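Local coordinates for protein Csc2 (Thermofilum pendens, PDB 4TXD) that probably binds CRISPR RNA as the Cas7-family backbone subunit of a type I-D interference complex, and carries a zinc ion, at residues F203-R208 / V240-A245; I92-L97 / F199-A204; L28-L33 / T324-S329; I53-L58 / V280-V285; Q181-F186 / K357-V362. One frame throughout, in Å; residues are numbered along the deposited sequence.

Contact 1. Residues F203-R208 / V240-A245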
# COMPACT_ATOMS: atom_id res chain seq x y z
N PHE A 203 -6.61 1.86 12.86
CA PHE A 203 -6.93 2.05 14.26
C PHE A 203 -7.09 0.74 15.07
O PHE A 203 -7.81 -0.11 14.69
CB PHE A 203 -8.23 2.83 14.40
CG PHE A 203 -8.23 4.18 13.77
CD1 PHE A 203 -8.55 4.34 12.45
CD2 PHE A 203 -7.94 5.28 14.50
CE1 PHE A 203 -8.57 5.57 11.88
CE2 PHE A 203 -7.95 6.52 13.94
CZ PHE A 203 -8.26 6.67 12.62
N ALA A 204 -6.42 0.64 16.20
CA ALA A 204 -6.66 -0.47 17.12
C ALA A 204 -8.04 -0.29 17.75
O ALA A 204 -8.52 0.84 17.90
CB ALA A 204 -5.58 -0.54 18.19
N THR A 205 -8.69 -1.38 18.09
CA THR A 205 -9.99 -1.30 18.73
C THR A 205 -9.92 -1.37 20.25
O THR A 205 -10.88 -1.16 20.93
CB THR A 205 -10.91 -2.43 18.28
OG1 THR A 205 -10.30 -3.66 18.56
CG2 THR A 205 -11.18 -2.35 16.85
N GLN A 206 -8.74 -1.67 20.74
CA GLN A 206 -8.49 -1.74 22.18
C GLN A 206 -7.17 -1.07 22.50
O GLN A 206 -6.25 -1.06 21.68
CB GLN A 206 -8.46 -3.20 22.67
CG GLN A 206 -9.73 -3.99 22.41
CD GLN A 206 -9.51 -5.48 22.57
OE1 GLN A 206 -8.63 -6.06 21.93
NE2 GLN A 206 -10.30 -6.10 23.44
N ARG A 207 -7.10 -0.53 23.72
CA ARG A 207 -5.89 0.08 24.24
C ARG A 207 -5.05 -0.98 24.93
O ARG A 207 -5.09 -1.11 26.15
CB ARG A 207 -6.24 1.21 25.21
CG ARG A 207 -5.05 2.02 25.73
CD ARG A 207 -5.54 3.15 26.67
NE ARG A 207 -4.55 4.23 26.86
CZ ARG A 207 -3.48 4.12 27.63
NH1 ARG A 207 -3.25 2.98 28.27
NH2 ARG A 207 -2.64 5.13 27.76
N ARG A 208 -4.33 -1.78 24.16
CA ARG A 208 -3.58 -2.88 24.75
C ARG A 208 -2.10 -2.60 24.56
O ARG A 208 -1.48 -3.07 23.59
CB ARG A 208 -4.00 -4.23 24.13
CG ARG A 208 -5.39 -4.69 24.60
CD ARG A 208 -5.96 -5.81 23.75
NE ARG A 208 -5.11 -7.00 23.72
CZ ARG A 208 -5.38 -8.10 23.02
NH1 ARG A 208 -6.50 -8.17 22.29
NH2 ARG A 208 -4.55 -9.13 23.06
N VAL A 240 -5.91 -6.05 17.38
CA VAL A 240 -6.28 -5.93 15.97
C VAL A 240 -6.52 -4.45 15.59
O VAL A 240 -7.10 -3.68 16.36
CB VAL A 240 -7.54 -6.79 15.64
CG1 VAL A 240 -8.78 -6.29 16.41
CG2 VAL A 240 -7.80 -6.77 14.14
N PHE A 241 -6.04 -4.08 14.40
CA PHE A 241 -6.25 -2.75 13.82
C PHE A 241 -7.18 -2.84 12.62
O PHE A 241 -7.02 -3.73 11.77
CB PHE A 241 -4.95 -2.13 13.33
CG PHE A 241 -3.91 -1.89 14.41
CD1 PHE A 241 -3.21 -2.96 14.96
CD2 PHE A 241 -3.60 -0.59 14.79
CE1 PHE A 241 -2.24 -2.74 15.92
CE2 PHE A 241 -2.63 -0.35 15.74
CZ PHE A 241 -1.94 -1.43 16.32
N ILE A 242 -8.08 -1.90 12.49
CA ILE A 242 -8.93 -1.84 11.33
C ILE A 242 -8.40 -0.83 10.32
O ILE A 242 -8.18 0.28 10.66
CB ILE A 242 -10.36 -1.48 11.69
CG1 ILE A 242 -10.94 -2.52 12.62
CG2 ILE A 242 -11.20 -1.37 10.45
CD1 ILE A 242 -12.26 -2.15 13.19
N GLY A 243 -8.20 -1.29 9.10
CA GLY A 243 -7.61 -0.46 8.06
C GLY A 243 -8.52 -0.29 6.86
O GLY A 243 -9.42 -1.10 6.62
N ARG A 244 -8.30 0.80 6.13
CA ARG A 244 -9.03 1.05 4.89
C ARG A 244 -8.10 1.77 3.92
O ARG A 244 -7.31 2.64 4.33
CB ARG A 244 -10.29 1.89 5.14
CG ARG A 244 -11.19 2.08 3.90
CD ARG A 244 -12.30 3.10 4.17
NE ARG A 244 -11.77 4.46 4.09
CZ ARG A 244 -11.97 5.29 3.07
NH1 ARG A 244 -12.73 4.93 2.04
NH2 ARG A 244 -11.42 6.50 3.10
N ALA A 245 -8.19 1.41 2.64
CA ALA A 245 -7.46 2.12 1.60
C ALA A 245 -8.39 2.42 0.43
O ALA A 245 -9.37 1.71 0.19
CB ALA A 245 -6.25 1.32 1.14
O HOH W 1 -7.69 -4.58 19.40

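Contact 2. Residues I92-L97 / F199-A204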
# COMPACT_ATOMS: atom_id res chain seq x y z
N ILE A 92 -1.81 3.16 13.42
CA ILE A 92 -0.76 3.08 12.41
C ILE A 92 -1.06 4.16 11.38
O ILE A 92 -2.02 4.04 10.62
CB ILE A 92 -0.71 1.69 11.74
CG1 ILE A 92 -0.61 0.59 12.80
CG2 ILE A 92 0.47 1.61 10.77
CD1 ILE A 92 -0.75 -0.82 12.24
N GLN A 93 -0.26 5.21 11.36
CA GLN A 93 -0.51 6.35 10.47
C GLN A 93 -0.35 5.96 8.99
O GLN A 93 0.40 5.03 8.66
CB GLN A 93 0.42 7.52 10.83
CG GLN A 93 0.05 8.27 12.13
CD GLN A 93 0.45 9.76 12.10
OE1 GLN A 93 1.63 10.12 12.15
NE2 GLN A 93 -0.55 10.63 12.02
N PRO A 94 -1.06 6.66 8.10
CA PRO A 94 -1.03 6.38 6.66
C PRO A 94 0.39 6.26 6.07
O PRO A 94 0.62 5.35 5.28
CB PRO A 94 -1.76 7.58 6.05
CG PRO A 94 -2.74 7.97 7.11
CD PRO A 94 -2.01 7.76 8.42
N GLN A 95 1.32 7.13 6.44
CA GLN A 95 2.64 7.04 5.82
C GLN A 95 3.43 5.80 6.30
O GLN A 95 4.33 5.34 5.61
CB GLN A 95 3.44 8.32 6.04
CG GLN A 95 2.93 9.51 5.23
CD GLN A 95 2.77 9.22 3.74
OE1 GLN A 95 3.74 8.89 3.05
NE2 GLN A 95 1.55 9.34 3.24
N LYS A 96 3.09 5.25 7.46
CA LYS A 96 3.67 3.96 7.86
C LYS A 96 3.09 2.82 7.02
O LYS A 96 3.83 1.92 6.60
CB LYS A 96 3.47 3.67 9.35
CG LYS A 96 4.04 4.74 10.25
CD LYS A 96 4.04 4.31 11.72
CE LYS A 96 4.58 5.45 12.59
NZ LYS A 96 4.64 5.05 14.01
N LEU A 97 1.78 2.85 6.80
CA LEU A 97 1.12 1.85 5.96
C LEU A 97 1.69 1.89 4.54
O LEU A 97 2.00 0.84 3.95
CB LEU A 97 -0.40 2.08 5.94
CG LEU A 97 -1.09 1.76 7.27
CD1 LEU A 97 -2.52 2.23 7.23
CD2 LEU A 97 -1.05 0.24 7.55
N PHE A 199 -4.10 5.43 1.95
CA PHE A 199 -4.49 4.76 3.20
C PHE A 199 -5.16 5.71 4.19
O PHE A 199 -4.69 6.83 4.38
CB PHE A 199 -3.28 4.14 3.90
CG PHE A 199 -2.76 2.89 3.24
CD1 PHE A 199 -3.39 1.67 3.45
CD2 PHE A 199 -1.64 2.94 2.42
CE1 PHE A 199 -2.91 0.51 2.85
CE2 PHE A 199 -1.15 1.79 1.82
CZ PHE A 199 -1.78 0.57 2.03
N ASP A 200 -6.22 5.23 4.83
CA ASP A 200 -6.66 5.78 6.12
C ASP A 200 -5.59 5.42 7.15
O ASP A 200 -4.78 4.52 6.91
CB ASP A 200 -8.00 5.20 6.58
CG ASP A 200 -9.19 5.72 5.81
OD1 ASP A 200 -9.02 6.44 4.81
OD2 ASP A 200 -10.32 5.36 6.23
N PRO A 201 -5.59 6.08 8.32
CA PRO A 201 -4.85 5.47 9.43
C PRO A 201 -5.47 4.12 9.77
O PRO A 201 -6.67 3.96 9.53
CB PRO A 201 -5.04 6.46 10.60
CG PRO A 201 -5.57 7.74 9.97
CD PRO A 201 -6.33 7.29 8.73
N ALA A 202 -4.71 3.18 10.32
CA ALA A 202 -5.30 1.95 10.83
C ALA A 202 -5.41 2.03 12.36
O ALA A 202 -4.42 2.26 13.06
CB ALA A 202 -4.49 0.74 10.40
N PHE A 203 -6.61 1.86 12.86
CA PHE A 203 -6.93 2.05 14.26
C PHE A 203 -7.09 0.74 15.07
O PHE A 203 -7.81 -0.11 14.69
CB PHE A 203 -8.23 2.83 14.40
CG PHE A 203 -8.23 4.18 13.77
CD1 PHE A 203 -8.55 4.34 12.45
CD2 PHE A 203 -7.94 5.28 14.50
CE1 PHE A 203 -8.57 5.57 11.88
CE2 PHE A 203 -7.95 6.52 13.94
CZ PHE A 203 -8.26 6.67 12.62
N ALA A 204 -6.42 0.64 16.20
CA ALA A 204 -6.66 -0.47 17.12
C ALA A 204 -8.04 -0.29 17.75
O ALA A 204 -8.52 0.84 17.90
CB ALA A 204 -5.58 -0.54 18.19

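Contact 3. Residues L28-L33 / T324-S329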
# COMPACT_ATOMS: atom_id res chain seq x y z
N LEU A 28 -11.60 -14.92 -7.55
CA LEU A 28 -12.07 -14.24 -6.36
C LEU A 28 -13.48 -13.79 -6.69
O LEU A 28 -13.94 -13.99 -7.80
CB LEU A 28 -11.13 -13.09 -5.99
CG LEU A 28 -9.67 -13.55 -6.11
CD1 LEU A 28 -8.67 -12.41 -6.04
CD2 LEU A 28 -9.35 -14.58 -5.03
N GLY A 29 -14.22 -13.19 -5.77
CA GLY A 29 -15.58 -12.85 -6.13
C GLY A 29 -15.71 -11.56 -6.92
O GLY A 29 -16.79 -10.96 -6.95
N LEU A 30 -14.64 -11.17 -7.57
CA LEU A 30 -14.41 -9.78 -7.90
C LEU A 30 -14.66 -9.31 -9.31
O LEU A 30 -14.24 -8.24 -9.67
CB LEU A 30 -13.00 -9.38 -7.48
CG LEU A 30 -12.67 -9.67 -6.03
CD1 LEU A 30 -11.36 -9.04 -5.65
CD2 LEU A 30 -13.80 -9.19 -5.16
N GLY A 31 -15.36 -10.09 -10.09
CA GLY A 31 -15.62 -9.73 -11.45
C GLY A 31 -16.31 -8.41 -11.69
O GLY A 31 -16.06 -7.78 -12.68
N ASP A 32 -17.20 -8.01 -10.80
CA ASP A 32 -17.93 -6.79 -11.00
C ASP A 32 -17.07 -5.54 -10.86
O ASP A 32 -17.53 -4.47 -11.10
CB ASP A 32 -19.15 -6.70 -10.11
CG ASP A 32 -20.21 -7.74 -10.46
OD1 ASP A 32 -19.99 -8.53 -11.38
OD2 ASP A 32 -21.25 -7.74 -9.82
N LEU A 33 -15.83 -5.71 -10.47
CA LEU A 33 -14.90 -4.59 -10.39
C LEU A 33 -14.43 -4.10 -11.76
O LEU A 33 -14.10 -2.97 -11.91
CB LEU A 33 -13.68 -4.98 -9.57
CG LEU A 33 -13.82 -5.06 -8.05
CD1 LEU A 33 -12.48 -5.19 -7.41
CD2 LEU A 33 -14.53 -3.87 -7.50
N THR A 324 -18.15 -6.33 -1.49
CA THR A 324 -17.94 -7.69 -1.94
C THR A 324 -16.90 -8.34 -1.06
O THR A 324 -15.77 -7.86 -0.98
CB THR A 324 -17.46 -7.75 -3.39
OG1 THR A 324 -18.42 -7.10 -4.23
CG2 THR A 324 -17.25 -9.18 -3.83
N PRO A 325 -17.27 -9.44 -0.39
CA PRO A 325 -16.34 -10.12 0.52
C PRO A 325 -15.12 -10.58 -0.24
O PRO A 325 -15.22 -10.88 -1.42
CB PRO A 325 -17.15 -11.31 1.05
CG PRO A 325 -18.26 -11.49 0.07
CD PRO A 325 -18.58 -10.12 -0.45
N VAL A 326 -13.98 -10.61 0.44
CA VAL A 326 -12.79 -11.18 -0.15
C VAL A 326 -12.31 -12.34 0.70
O VAL A 326 -12.20 -12.23 1.92
CB VAL A 326 -11.66 -10.14 -0.28
CG1 VAL A 326 -10.35 -10.82 -0.67
CG2 VAL A 326 -12.06 -9.05 -1.27
N ASP A 327 -12.05 -13.47 0.04
CA ASP A 327 -11.47 -14.63 0.68
C ASP A 327 -9.96 -14.50 0.68
O ASP A 327 -9.30 -14.83 -0.30
CB ASP A 327 -11.90 -15.91 -0.05
CG ASP A 327 -11.56 -17.17 0.73
OD1 ASP A 327 -12.39 -18.10 0.71
OD2 ASP A 327 -10.47 -17.24 1.34
N ASN A 328 -9.42 -14.04 1.81
CA ASN A 328 -8.00 -13.75 1.91
C ASN A 328 -7.14 -14.95 1.56
O ASN A 328 -6.08 -14.81 0.96
CB ASN A 328 -7.65 -13.26 3.32
CG ASN A 328 -6.29 -12.61 3.39
OD1 ASN A 328 -6.14 -11.42 3.08
ND2 ASN A 328 -5.28 -13.37 3.80
N SER A 329 -7.60 -16.14 1.91
CA SER A 329 -6.87 -17.37 1.60
C SER A 329 -6.83 -17.63 0.10
O SER A 329 -5.82 -18.10 -0.44
CB SER A 329 -7.50 -18.56 2.32
OG SER A 329 -8.84 -18.75 1.87

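Contact 4. Residues I53-L58 / V280-V285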
# COMPACT_ATOMS: atom_id res chain seq x y z
N ILE A 53 -11.98 2.34 -5.61
CA ILE A 53 -12.24 1.07 -4.98
C ILE A 53 -11.77 1.15 -3.53
O ILE A 53 -10.59 1.39 -3.26
CB ILE A 53 -11.53 -0.06 -5.72
CG1 ILE A 53 -12.06 -0.12 -7.16
CG2 ILE A 53 -11.71 -1.39 -4.98
CD1 ILE A 53 -11.35 -1.13 -8.03
N GLU A 54 -12.71 1.01 -2.60
CA GLU A 54 -12.39 0.88 -1.18
C GLU A 54 -11.97 -0.54 -0.82
O GLU A 54 -12.63 -1.50 -1.22
CB GLU A 54 -13.58 1.27 -0.30
CG GLU A 54 -13.91 2.72 -0.25
CD GLU A 54 -15.18 2.96 0.53
OE1 GLU A 54 -16.26 2.63 0.00
OE2 GLU A 54 -15.09 3.45 1.68
N VAL A 55 -10.88 -0.68 -0.07
CA VAL A 55 -10.53 -1.97 0.50
C VAL A 55 -10.44 -1.87 2.03
O VAL A 55 -9.78 -0.97 2.57
CB VAL A 55 -9.20 -2.51 -0.09
CG1 VAL A 55 -8.08 -1.54 0.09
CG2 VAL A 55 -8.85 -3.84 0.53
N VAL A 56 -11.14 -2.76 2.72
CA VAL A 56 -11.12 -2.79 4.19
C VAL A 56 -10.41 -4.04 4.63
O VAL A 56 -10.64 -5.13 4.07
CB VAL A 56 -12.55 -2.73 4.79
CG1 VAL A 56 -12.52 -2.95 6.31
CG2 VAL A 56 -13.20 -1.40 4.48
N PHE A 57 -9.53 -3.89 5.61
CA PHE A 57 -8.67 -4.98 6.02
C PHE A 57 -8.39 -4.94 7.52
O PHE A 57 -8.66 -3.94 8.20
CB PHE A 57 -7.35 -4.96 5.22
CG PHE A 57 -6.55 -3.67 5.36
CD1 PHE A 57 -6.83 -2.56 4.56
CD2 PHE A 57 -5.50 -3.60 6.25
CE1 PHE A 57 -6.08 -1.38 4.69
CE2 PHE A 57 -4.74 -2.42 6.39
CZ PHE A 57 -5.03 -1.31 5.60
N LEU A 58 -7.85 -6.03 8.02
CA LEU A 58 -7.43 -6.15 9.40
C LEU A 58 -5.94 -6.34 9.49
O LEU A 58 -5.37 -7.03 8.71
CB LEU A 58 -8.10 -7.35 10.06
CG LEU A 58 -9.60 -7.34 10.22
CD1 LEU A 58 -10.09 -8.58 10.93
CD2 LEU A 58 -10.08 -6.08 10.89
N VAL A 280 -2.10 -9.80 8.11
CA VAL A 280 -3.07 -8.91 7.49
C VAL A 280 -4.09 -9.73 6.76
O VAL A 280 -3.74 -10.69 6.08
CB VAL A 280 -2.39 -7.92 6.50
CG1 VAL A 280 -3.43 -7.04 5.83
CG2 VAL A 280 -1.31 -7.08 7.22
N GLU A 281 -5.36 -9.37 6.90
CA GLU A 281 -6.42 -10.04 6.15
C GLU A 281 -7.28 -9.03 5.42
O GLU A 281 -7.80 -8.09 6.03
CB GLU A 281 -7.31 -10.86 7.08
CG GLU A 281 -6.59 -11.79 8.00
CD GLU A 281 -7.52 -12.28 9.09
OE1 GLU A 281 -7.51 -11.68 10.19
OE2 GLU A 281 -8.27 -13.24 8.83
N ILE A 282 -7.46 -9.23 4.11
CA ILE A 282 -8.40 -8.42 3.35
C ILE A 282 -9.81 -8.94 3.62
O ILE A 282 -10.05 -10.15 3.51
CB ILE A 282 -8.13 -8.46 1.82
CG1 ILE A 282 -6.64 -8.27 1.52
CG2 ILE A 282 -9.02 -7.46 1.07
CD1 ILE A 282 -6.11 -6.89 1.86
N LEU A 283 -10.73 -8.07 3.98
CA LEU A 283 -12.09 -8.47 4.25
C LEU A 283 -13.07 -8.16 3.14
O LEU A 283 -14.05 -8.84 2.99
CB LEU A 283 -12.60 -7.85 5.53
CG LEU A 283 -11.84 -8.22 6.79
CD1 LEU A 283 -12.56 -7.65 7.97
CD2 LEU A 283 -11.69 -9.70 6.92
N GLY A 284 -12.83 -7.12 2.39
CA GLY A 284 -13.82 -6.73 1.40
C GLY A 284 -13.43 -5.54 0.55
O GLY A 284 -12.60 -4.72 0.95
N VAL A 285 -14.03 -5.46 -0.63
CA VAL A 285 -13.83 -4.32 -1.53
C VAL A 285 -15.17 -3.76 -2.00
O VAL A 285 -16.19 -4.44 -1.99
CB VAL A 285 -12.98 -4.70 -2.76
CG1 VAL A 285 -11.61 -5.17 -2.35
CG2 VAL A 285 -13.70 -5.76 -3.60

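Contact 5. Residues Q181-F186 / K357-V362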
# COMPACT_ATOMS: atom_id res chain seq x y z
N GLN A 181 17.74 13.26 -12.73
CA GLN A 181 18.52 12.12 -12.25
C GLN A 181 17.87 10.79 -12.64
O GLN A 181 18.55 9.77 -12.80
CB GLN A 181 18.71 12.20 -10.74
CG GLN A 181 19.52 13.40 -10.32
CD GLN A 181 20.26 13.19 -9.02
OE1 GLN A 181 20.60 12.05 -8.67
NE2 GLN A 181 20.53 14.27 -8.30
N HIS A 182 16.55 10.80 -12.82
CA HIS A 182 15.83 9.57 -13.13
C HIS A 182 15.61 9.39 -14.61
O HIS A 182 15.60 8.28 -15.11
CB HIS A 182 14.49 9.55 -12.39
CG HIS A 182 14.64 9.78 -10.92
ND1 HIS A 182 14.62 11.04 -10.36
CD2 HIS A 182 14.88 8.92 -9.90
CE1 HIS A 182 14.81 10.94 -9.05
NE2 HIS A 182 14.98 9.66 -8.75
N ASN A 183 15.42 10.50 -15.31
CA ASN A 183 15.08 10.44 -16.71
C ASN A 183 15.73 11.62 -17.43
O ASN A 183 15.60 12.77 -17.00
CB ASN A 183 13.55 10.45 -16.88
CG ASN A 183 13.12 10.16 -18.31
OD1 ASN A 183 13.53 10.86 -19.23
ND2 ASN A 183 12.31 9.11 -18.49
N GLU A 184 16.45 11.32 -18.51
CA GLU A 184 17.23 12.33 -19.23
C GLU A 184 16.33 13.36 -19.92
O GLU A 184 16.81 14.43 -20.29
CB GLU A 184 18.14 11.66 -20.27
CG GLU A 184 17.38 10.94 -21.37
CD GLU A 184 18.29 10.24 -22.36
OE1 GLU A 184 19.51 10.14 -22.11
OE2 GLU A 184 17.78 9.77 -23.41
N LYS A 185 15.05 13.03 -20.09
CA LYS A 185 14.10 13.98 -20.66
C LYS A 185 13.57 15.01 -19.64
O LYS A 185 12.80 15.90 -20.01
CB LYS A 185 12.91 13.24 -21.27
CG LYS A 185 13.27 12.22 -22.37
CD LYS A 185 12.04 11.42 -22.75
CE LYS A 185 12.34 10.35 -23.79
NZ LYS A 185 12.67 10.95 -25.12
N PHE A 186 13.99 14.90 -18.38
CA PHE A 186 13.44 15.76 -17.33
C PHE A 186 14.37 16.92 -16.96
O PHE A 186 14.31 17.43 -15.84
CB PHE A 186 13.10 14.95 -16.06
CG PHE A 186 11.96 13.96 -16.24
CD1 PHE A 186 11.25 13.90 -17.42
CD2 PHE A 186 11.62 13.09 -15.22
CE1 PHE A 186 10.22 13.00 -17.59
CE2 PHE A 186 10.60 12.18 -15.38
CZ PHE A 186 9.89 12.13 -16.56
N LYS A 357 3.09 6.58 -20.76
CA LYS A 357 2.06 7.59 -20.75
C LYS A 357 2.49 8.81 -19.93
O LYS A 357 2.16 9.91 -20.27
CB LYS A 357 0.75 7.03 -20.27
CG LYS A 357 -0.12 6.41 -21.35
CD LYS A 357 0.56 5.27 -22.05
CE LYS A 357 -0.33 4.61 -23.09
NZ LYS A 357 0.35 3.42 -23.61
N MET A 358 3.22 8.59 -18.87
CA MET A 358 3.69 9.68 -18.06
C MET A 358 4.68 10.53 -18.83
O MET A 358 4.57 11.70 -18.87
CB MET A 358 4.35 9.18 -16.79
CG MET A 358 5.13 10.22 -16.03
SD MET A 358 5.91 9.58 -14.56
CE MET A 358 7.29 8.75 -15.24
N VAL A 359 5.65 9.88 -19.41
CA VAL A 359 6.65 10.56 -20.22
C VAL A 359 6.01 11.33 -21.38
O VAL A 359 6.33 12.45 -21.61
CB VAL A 359 7.70 9.56 -20.71
CG1 VAL A 359 8.60 10.18 -21.74
CG2 VAL A 359 8.51 9.04 -19.55
N LYS A 360 5.08 10.71 -22.07
CA LYS A 360 4.35 11.39 -23.12
C LYS A 360 3.60 12.62 -22.60
O LYS A 360 3.61 13.63 -23.22
CB LYS A 360 3.38 10.45 -23.80
CG LYS A 360 2.68 11.07 -24.99
CD LYS A 360 1.57 10.17 -25.49
CE LYS A 360 0.64 10.85 -26.48
NZ LYS A 360 0.62 10.09 -27.75
N TRP A 361 2.98 12.48 -21.45
CA TRP A 361 2.27 13.61 -20.84
C TRP A 361 3.21 14.78 -20.54
O TRP A 361 2.86 15.95 -20.79
CB TRP A 361 1.57 13.17 -19.55
CG TRP A 361 0.85 14.29 -18.81
CD1 TRP A 361 -0.41 14.76 -19.05
CD2 TRP A 361 1.37 15.05 -17.71
NE1 TRP A 361 -0.71 15.78 -18.17
CE2 TRP A 361 0.37 15.98 -17.33
CE3 TRP A 361 2.59 15.05 -17.01
CZ2 TRP A 361 0.54 16.89 -16.28
CZ3 TRP A 361 2.76 15.95 -15.96
CH2 TRP A 361 1.74 16.86 -15.61
N VAL A 362 4.38 14.47 -19.99
CA VAL A 362 5.37 15.48 -19.67
C VAL A 362 5.78 16.23 -20.94
O VAL A 362 5.82 17.47 -20.95
CB VAL A 362 6.64 14.85 -18.99
CG1 VAL A 362 7.83 15.82 -19.02
CG2 VAL A 362 6.33 14.42 -17.56

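Contact 1. Residues F203-R208 / V240-A245
Two antiparallel neighbours in the central sheet of the RRM-like domain meet here, where Phe203 and Ile242 form a hydrogen-bonded pair. Phe203 N donates to Ile242 O (3.1 Å), and Ile242 N returns a shorter bond to Phe203 O (2.8 Å), the donor standing 36° out of the carbonyl plane. One step on, Ala204 and Phe241 are a non-hydrogen-bonded pair, and the methyl CB of Ala204 lies over one face of the Phe241 ring, 4.0 Å from its centroid. Past the strand end, Thr205 N reaches Val240 O at 3.3 Å. With Thr205 OG1 between its own N and carbonyl carbon (chi1 57°), CG2 is left to touch Ile242 CD1 at 3.8 Å. A water bridges the end of the pairing, donating to Thr205 OG1 and Gln206 OE1 and accepting from Val240 N; Thr205 OG1 also bonds to Lys305 O. Helix 295-301 packs on Phe203 and Ile242, strands 85-92 and 52-61 flank the pair, and Pro90 and Ile92 touch the Phe241 side chain.

Contact 2. Residues I92-L97 / F199-A204
Ile92 and Ala202 satisfy each other's backbone polar groups completely. Ile92 N gives a nearly straight bond to Ala202 O (2.8 Å, 171° at the hydrogen), lying in the carbonyl plane, and Ala202 N answers to Ile92 O at 2.8 Å, tilted 20° from the carbonyl plane of Ile92. Ile92 O also receives a CA-H contact from Pro201 CA. This antiparallel hydrogen-bonded pair closes strand 85-92 against strand 197-204 in the central sheet, just where the first chain turns into helix 94-115. Gln93 is the N-cap: its O takes Leu97 N (3.2 Å) and, weakly, Lys96 N. Beyond the pair the contact is mostly carbon packing, some of it on carbonyl oxygens. Leu97 CB sits over one face of the Phe199 ring, 3.8 Å from the centroid, and with Leu97 CG anti to the carbonyl carbon (chi1 -70°) CD1 packs on Ala202 CB at 4.0 Å and comes 3.2 Å from Asp200 O. The rings of Pro94 and Pro201 meet through CD and CG at 3.9 Å, and Pro94 CB lies 3.5 Å from Phe199 O. Asp200 OD2 is engaged elsewhere, in a salt bridge with Arg244 NE and a bond from Ala295 N.

Contact 3. Residues L28-L33 / T324-S329
A small surface contact, made by packing alone, joins the N-terminal loop to the edge of the central sheet, with Leu30 and Gly29 resting against Thr324 and Val326. The methyl CG2 of Thr324 does most of the touching: it lies 3.7 Å from Leu30 CD2 and 3.6 Å from Gly29 O. With Thr324 OG1 anti to the carbonyl carbon (chi1 -58°), CG2 is left anti to the backbone N, where it meets the loop. The two side chains approach at a slant. Leu30 CD2 then continues to Val326 CG2, a looser contact at 4.3 Å, and the same methyl packs on Val285 of the adjoining strand, so Leu30 CD2 rests on side chains of both the edge strand and its neighbour. The loop supplies some order of its own, since Leu33 N bonds to Leu30 O at 3.1 Å as the chain enters a 3-10 turn. On the other side, Asp327 sits at the N-cap of helix 328-334, where its OD2 accepts a weak bond from Ser329 N (3.1 Å) and another from Lys330 N. The backbones of Thr324 and Val326 are bonded to Val285 and Leu283. The arrangement is that of a short outermost beta strand running into a capped helix, with Leu30 of the N-terminal loop packed against it.

Contact 4. Residues I53-L58 / V280-V285
Strands 53-58 and 280-285 run antiparallel, their axes 4.6 Å apart at closest and 143° between their directions, and the register slips by one residue between Val56 and Phe57. Val56 O is the pivot of the slip: it accepts a good bond from Leu283 N (2.9 Å, in the carbonyl plane) and a weak, longer one from Gly284 N (3.4 Å), while Val56 N donates to Gly284 O. Pairing resumes with Phe57 against Ile282, and at Leu58 the next hydrogen-bonded pair follows, its N and O bonding to Glu281 O and N. On one face, Val55 CG2 meets Ile282 CG2 at 3.7 Å, and Phe57 CB lies against Ile282 CD1. Phe57 CG stands between its own N and carbonyl carbon (chi1 59°), which sets the ring where CD2 touches Val280 CG1 at 4.0 Å. On the other face, Leu58 CG packs on Leu283 CD1 at 3.7 Å, the two side chains slanting across each other beneath Leu314 of helix 307-321. With an alanine here, Leu283 CD1 would probably lose the packing of Leu58 CG, and a gap would open under that helix. Helix 252-263 packs against the first face through Leu259 and Leu262. With Leu283 and Gly284 both facing Val56, this is a classic beta bulge, set inside an antiparallel sheet, one strand in from its 324-325 edge, with helices on both faces.

Contact 5. Residues Q181-F186 / K357-V362
Asn183 and Lys185 touch Val359, and Phe186 touches Val362, where loop 181-186 packs on helix 343-365. From CB outward, Asn183 is used at CB, OD1 and ND2. CB sits over the centre of the Phe186 ring, 3.6 Å above its plane. With CG anti to the backbone N (chi1 -170°), the amide is placed with ND2 near the helix and OD1 on the loop backbone. OD1 accepts from Lys185 N (2.8 Å, in the carbonyl plane), and ND2 brushes Val359 CG2 at 3.9 Å while donating to Leu135 O. Both ends of this buried amide are thus engaged, which fixes its rotation. A leucine here would probably leave Lys185 N and Leu135 O without their mates and free the turn to change shape. Next door, the aliphatic part of Lys185 lies across Val359 at about a right angle, CD meeting CG1 at 3.8 Å. The Phe186 ring puts CE1 4.0 Å from Val362 CG1, and Met358 CE approaches the ring edge at CZ, 4.5 Å away. Ile191 and Leu178 also touch Phe186. The side chain of Met358 lies about 10 Å from the bound zinc ion, near the metal site but not in contact with the ion. The bond from Lys185 N to Asn183 OD1 closes an Asx turn at Asn183-Lys185, which docks on one side of the long C-terminal helix.

In the fold
Contacts 1, 2 and 4 belong to the central antiparallel sheet: contacts 1 and 2 share strand 197-204, and contact 1 adjoins contact 4 through strands 240-247 and 52-61. Arg244 ties all three together, pairing with Asp200 and Glu54. Contacts 1 and 4 are fully buried, whereas contact 2, at a strand-to-helix turn, is partly so. Contact 3 is a surface patch at the sheet's far edge, touching contact 4 through Asn328 and Thr324. Contact 5, largely buried though far from the chain's centre, stands apart, about 34 Å from contact 4 between centres, near the zinc region. The three sheet contacts rely on backbone bonds plus apolar packing; contacts 3 and 5 join their segments by side-chain packing.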